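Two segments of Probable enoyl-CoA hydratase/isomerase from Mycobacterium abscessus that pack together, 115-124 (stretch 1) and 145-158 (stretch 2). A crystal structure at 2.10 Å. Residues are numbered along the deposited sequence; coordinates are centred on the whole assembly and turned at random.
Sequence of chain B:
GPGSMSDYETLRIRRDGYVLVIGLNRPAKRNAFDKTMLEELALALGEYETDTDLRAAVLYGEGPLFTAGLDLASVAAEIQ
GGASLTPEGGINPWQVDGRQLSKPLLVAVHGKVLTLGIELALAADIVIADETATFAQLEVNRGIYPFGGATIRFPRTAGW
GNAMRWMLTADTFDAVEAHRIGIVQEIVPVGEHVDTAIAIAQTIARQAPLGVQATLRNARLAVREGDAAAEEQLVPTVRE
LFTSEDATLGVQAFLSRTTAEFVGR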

# COMPACT_ATOMS: atom_id res chain seq x y z
N THR B 115 -14.71 -7.85 -14.04
CA THR B 115 -15.56 -7.51 -12.91
C THR B 115 -15.26 -8.36 -11.66
O THR B 115 -14.22 -8.21 -11.02
N LEU B 116 -16.16 -9.30 -11.36
CA LEU B 116 -16.04 -10.15 -10.17
C LEU B 116 -14.78 -10.99 -10.16
O LEU B 116 -14.30 -11.37 -9.09
N GLY B 117 -14.24 -11.29 -11.34
CA GLY B 117 -12.99 -12.04 -11.45
C GLY B 117 -11.80 -11.32 -10.83
O GLY B 117 -10.95 -11.93 -10.19
N ILE B 118 -11.71 -10.02 -11.09
CA ILE B 118 -10.69 -9.15 -10.50
C ILE B 118 -10.82 -9.21 -8.99
O ILE B 118 -9.83 -9.34 -8.26
N GLU B 119 -12.07 -9.18 -8.54
CA GLU B 119 -12.38 -9.16 -7.12
C GLU B 119 -12.11 -10.50 -6.43
O GLU B 119 -11.72 -10.52 -5.25
N LEU B 120 -12.25 -11.60 -7.17
CA LEU B 120 -11.85 -12.92 -6.67
C LEU B 120 -10.36 -12.98 -6.43
O LEU B 120 -9.91 -13.46 -5.40
N ALA B 121 -9.59 -12.50 -7.40
CA ALA B 121 -8.15 -12.44 -7.27
C ALA B 121 -7.73 -11.54 -6.11
O ALA B 121 -6.82 -11.88 -5.36
N LEU B 122 -8.39 -10.40 -5.94
CA LEU B 122 -8.09 -9.53 -4.81
C LEU B 122 -8.46 -10.15 -3.45
O LEU B 122 -7.90 -9.76 -2.43
N ALA B 123 -9.42 -11.06 -3.42
CA ALA B 123 -9.83 -11.72 -2.17
C ALA B 123 -8.83 -12.81 -1.72
O ALA B 123 -8.76 -13.12 -0.55
N ALA B 124 -8.06 -13.35 -2.67
CA ALA B 124 -7.12 -14.43 -2.43
C ALA B 124 -5.82 -13.90 -1.85
O ALA B 124 -5.65 -12.70 -1.65
N TYR B 145 -21.38 -0.28 -10.07
CA TYR B 145 -20.01 -0.07 -9.62
C TYR B 145 -19.49 -1.40 -9.06
O TYR B 145 -20.28 -2.35 -8.89
N PRO B 146 -18.18 -1.49 -8.79
CA PRO B 146 -17.65 -2.73 -8.20
C PRO B 146 -18.14 -2.97 -6.77
O PRO B 146 -17.83 -2.20 -5.85
N PHE B 147 -18.85 -4.06 -6.57
CA PHE B 147 -19.40 -4.33 -5.24
C PHE B 147 -18.92 -5.63 -4.60
O PHE B 147 -19.52 -6.10 -3.65
N GLY B 148 -17.80 -6.15 -5.09
CA GLY B 148 -17.20 -7.40 -4.57
C GLY B 148 -15.90 -7.19 -3.82
O GLY B 148 -15.11 -8.14 -3.62
N GLY B 149 -15.65 -5.95 -3.39
CA GLY B 149 -14.45 -5.62 -2.63
C GLY B 149 -13.35 -4.83 -3.34
O GLY B 149 -12.40 -4.37 -2.66
N ALA B 150 -13.44 -4.65 -4.66
CA ALA B 150 -12.41 -3.86 -5.38
C ALA B 150 -12.25 -2.48 -4.76
O ALA B 150 -11.15 -1.95 -4.71
N THR B 151 -13.35 -1.87 -4.32
CA THR B 151 -13.28 -0.51 -3.78
C THR B 151 -12.40 -0.43 -2.54
O THR B 151 -11.80 0.61 -2.28
N ILE B 152 -12.29 -1.55 -1.82
CA ILE B 152 -11.51 -1.63 -0.59
C ILE B 152 -10.09 -2.12 -0.91
O ILE B 152 -9.11 -1.49 -0.52
N ARG B 153 -10.00 -3.22 -1.65
CA ARG B 153 -8.74 -3.93 -1.81
C ARG B 153 -7.86 -3.44 -2.95
O ARG B 153 -6.67 -3.60 -2.87
N PHE B 154 -8.45 -2.91 -4.02
CA PHE B 154 -7.67 -2.51 -5.18
C PHE B 154 -6.81 -1.28 -4.80
O PHE B 154 -5.59 -1.28 -5.03
N PRO B 155 -7.40 -0.24 -4.17
CA PRO B 155 -6.58 0.87 -3.70
C PRO B 155 -5.50 0.49 -2.68
O PRO B 155 -4.40 1.05 -2.70
N ARG B 156 -5.81 -0.46 -1.80
CA ARG B 156 -4.83 -0.93 -0.81
C ARG B 156 -3.66 -1.65 -1.47
O ARG B 156 -2.52 -1.41 -1.12
N THR B 157 -3.92 -2.55 -2.42
CA THR B 157 -2.84 -3.23 -3.12
C THR B 157 -2.09 -2.35 -4.13
O THR B 157 -0.88 -2.37 -4.16
N ALA B 158 -2.80 -1.61 -4.96
CA ALA B 158 -2.17 -0.91 -6.11
C ALA B 158 -1.79 0.54 -5.81
O ALA B 158 -1.06 1.17 -6.59

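The contact between these two segments of a probable enoyl-CoA hydratase/isomerase is a helix-to-helix packing in which a buried glutamate binds the amino end of the partner helix while, one turn further on, a leucine knob sits in a hole of mixed character. It illustrates a general principle: the free backbone NH groups at the start of a helix make a natural seat for a carboxylate, and a neighbouring hydrophobic contact can share the same interface. Helix 116-123 and helix 150-158 approach to 9.8 Å between axes, with 61° between their directions, and 476 Å² of surface is buried, both sides summed.

Glu119 points toward the second stretch, with chi1 m and chi2 t, so that its extended chain carries the carboxylate to the loop just ahead of helix 150-158. There Glu119 OE1 accepts two hydrogen bonds from the backbone, one from Gly148 N at 2.7 Å and a straighter one from Ala150 N at 3.0 Å. Gly149 N also lies 3.1 Å from Glu119 OE1, but its angle is too poor for a hydrogen bond. The aliphatic surroundings close in as well: Pro146 CB is 3.6 Å from Glu119 OE1, and Ala150 CB is 3.4 Å from the same oxygen. The other carboxylate oxygen, Glu119 OE2, accepts a short 2.5 Å hydrogen bond from water 2, which in turn accepts one from Phe147 N at 3.1 Å. The Phe147 side chain itself points away.

Glycine makes this close approach possible. A CB on Gly148 would point toward the first helix and fall 2.5 Å from Glu119 OE2, a clash, and 3.2 Å from Leu116 CD2. As it is, the m,t side chain of Leu116 starts sideways but brings its end nearer, leaving Leu116 CD2 4.5 Å from Gly148 CA. At Gly149, the N-cap residue, the constraint is local: its backbone angles would jam a CB against the preceding carbonyl oxygen.

Three residues on from Glu119, Leu122 also points toward the partner, again with an m,t rotamer, and sits as a knob among Ala150, Arg153, Phe154 and Thr157. Leu122 CD1 lies 3.8 Å from Phe154 CB and 4.3 Å from Ala150 CB, while Leu122 CD2 reaches to 4.1 Å from Thr157 OG1. Phe154, with chi1 t, and Ala150 both point sideways, whereas Thr157, with chi1 m, points toward the first stretch.

Arg153, one wall of that hole, goes on past the leucine. It leaves its helix toward the first stretch with chi1 m and then runs nearly extended, Arg153 CD passing 3.7 Å from Leu122 O and Arg153 NH1 coming 3.5 Å from Ala123 CB. The guanidinium is tied in by water 1, which accepts from Arg153 NH1 at 2.8 Å and donates to Glu119 O at 2.8 Å and Gly148 O at 2.9 Å. One solvent molecule thus links the backbones of both stretches beside the carboxylate seat.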

# COMPACT_ATOMS: atom_id res chain seq x y z
CB THR B 115 -17.07 -7.55 -13.35
OG1 THR B 115 -17.41 -8.87 -13.78
CG2 THR B 115 -17.36 -6.57 -14.48
CB LEU B 116 -17.25 -11.09 -10.04
CG LEU B 116 -18.54 -10.55 -9.47
CD1 LEU B 116 -19.57 -11.70 -9.48
CD2 LEU B 116 -18.35 -9.97 -8.06
CB ILE B 118 -10.84 -7.68 -10.95
CG1 ILE B 118 -10.63 -7.55 -12.47
CG2 ILE B 118 -9.83 -6.81 -10.25
CD1 ILE B 118 -10.79 -6.11 -13.03
CB GLU B 119 -13.81 -8.65 -6.93
CG GLU B 119 -13.92 -7.16 -7.25
CD GLU B 119 -15.33 -6.62 -7.19
OE1 GLU B 119 -15.56 -5.61 -6.50
OE2 GLU B 119 -16.22 -7.22 -7.84
CB LEU B 120 -12.21 -14.03 -7.65
CG LEU B 120 -13.57 -14.69 -7.50
CD1 LEU B 120 -13.70 -15.86 -8.51
CD2 LEU B 120 -13.74 -15.20 -6.04
CB ALA B 121 -7.49 -11.99 -8.61
CB LEU B 122 -8.77 -8.15 -4.96
CG LEU B 122 -8.21 -7.17 -6.02
CD1 LEU B 122 -9.20 -6.00 -6.21
CD2 LEU B 122 -6.83 -6.65 -5.64
CB ALA B 123 -11.23 -12.31 -2.31
CB ALA B 124 -6.83 -15.19 -3.74
CB TYR B 145 -19.94 1.07 -8.58
CG TYR B 145 -20.20 0.62 -7.16
CD1 TYR B 145 -21.41 0.01 -6.82
CD2 TYR B 145 -19.25 0.81 -6.16
CE1 TYR B 145 -21.65 -0.42 -5.52
CE2 TYR B 145 -19.50 0.38 -4.84
CZ TYR B 145 -20.70 -0.24 -4.54
OH TYR B 145 -20.98 -0.68 -3.25
CB PRO B 146 -16.12 -2.53 -8.22
CG PRO B 146 -15.88 -1.28 -9.03
CD PRO B 146 -17.14 -0.47 -8.93
CB PHE B 147 -20.91 -4.22 -5.27
CG PHE B 147 -21.59 -5.23 -6.13
CD1 PHE B 147 -22.23 -6.32 -5.56
CD2 PHE B 147 -21.65 -5.06 -7.50
CE1 PHE B 147 -22.90 -7.25 -6.34
CE2 PHE B 147 -22.30 -5.97 -8.29
CZ PHE B 147 -22.93 -7.07 -7.71
CB ALA B 150 -12.75 -3.72 -6.92
CB THR B 151 -14.66 0.04 -3.44
OG1 THR B 151 -15.35 -0.87 -2.56
CG2 THR B 151 -15.48 0.27 -4.74
CB ILE B 152 -12.17 -2.61 0.42
CG1 ILE B 152 -13.56 -2.12 0.80
CG2 ILE B 152 -11.26 -2.81 1.68
CD1 ILE B 152 -14.46 -3.20 1.42
CB ARG B 153 -8.99 -5.43 -1.98
CG ARG B 153 -9.70 -6.01 -0.76
CD ARG B 153 -10.29 -7.35 -1.04
NE ARG B 153 -10.94 -7.86 0.17
CZ ARG B 153 -11.90 -8.78 0.20
NH1 ARG B 153 -12.39 -9.29 -0.91
NH2 ARG B 153 -12.41 -9.14 1.36
CB PHE B 154 -8.61 -2.26 -6.38
CG PHE B 154 -7.97 -2.34 -7.76
CD1 PHE B 154 -6.62 -2.18 -7.98
CD2 PHE B 154 -8.79 -2.49 -8.88
CE1 PHE B 154 -6.09 -2.21 -9.28
CE2 PHE B 154 -8.28 -2.53 -10.16
CZ PHE B 154 -6.91 -2.40 -10.36
CB PRO B 155 -7.61 1.83 -3.09
CG PRO B 155 -8.86 1.51 -3.76
CD PRO B 155 -8.82 0.01 -3.89
CB ARG B 156 -5.52 -1.85 0.23
CG ARG B 156 -4.74 -2.08 1.55
CD ARG B 156 -5.39 -3.21 2.40
NE ARG B 156 -6.53 -2.64 3.01
CZ ARG B 156 -7.72 -3.17 3.20
NH1 ARG B 156 -8.07 -4.42 2.88
NH2 ARG B 156 -8.59 -2.36 3.75
CB THR B 157 -3.35 -4.46 -3.87
OG1 THR B 157 -4.05 -5.31 -2.97
CG2 THR B 157 -2.18 -5.23 -4.46
CB ALA B 158 -3.12 -0.98 -7.33
O HOH W 1 -12.27 -8.39 -3.51
O HOH W 2 -18.31 -6.17 -8.78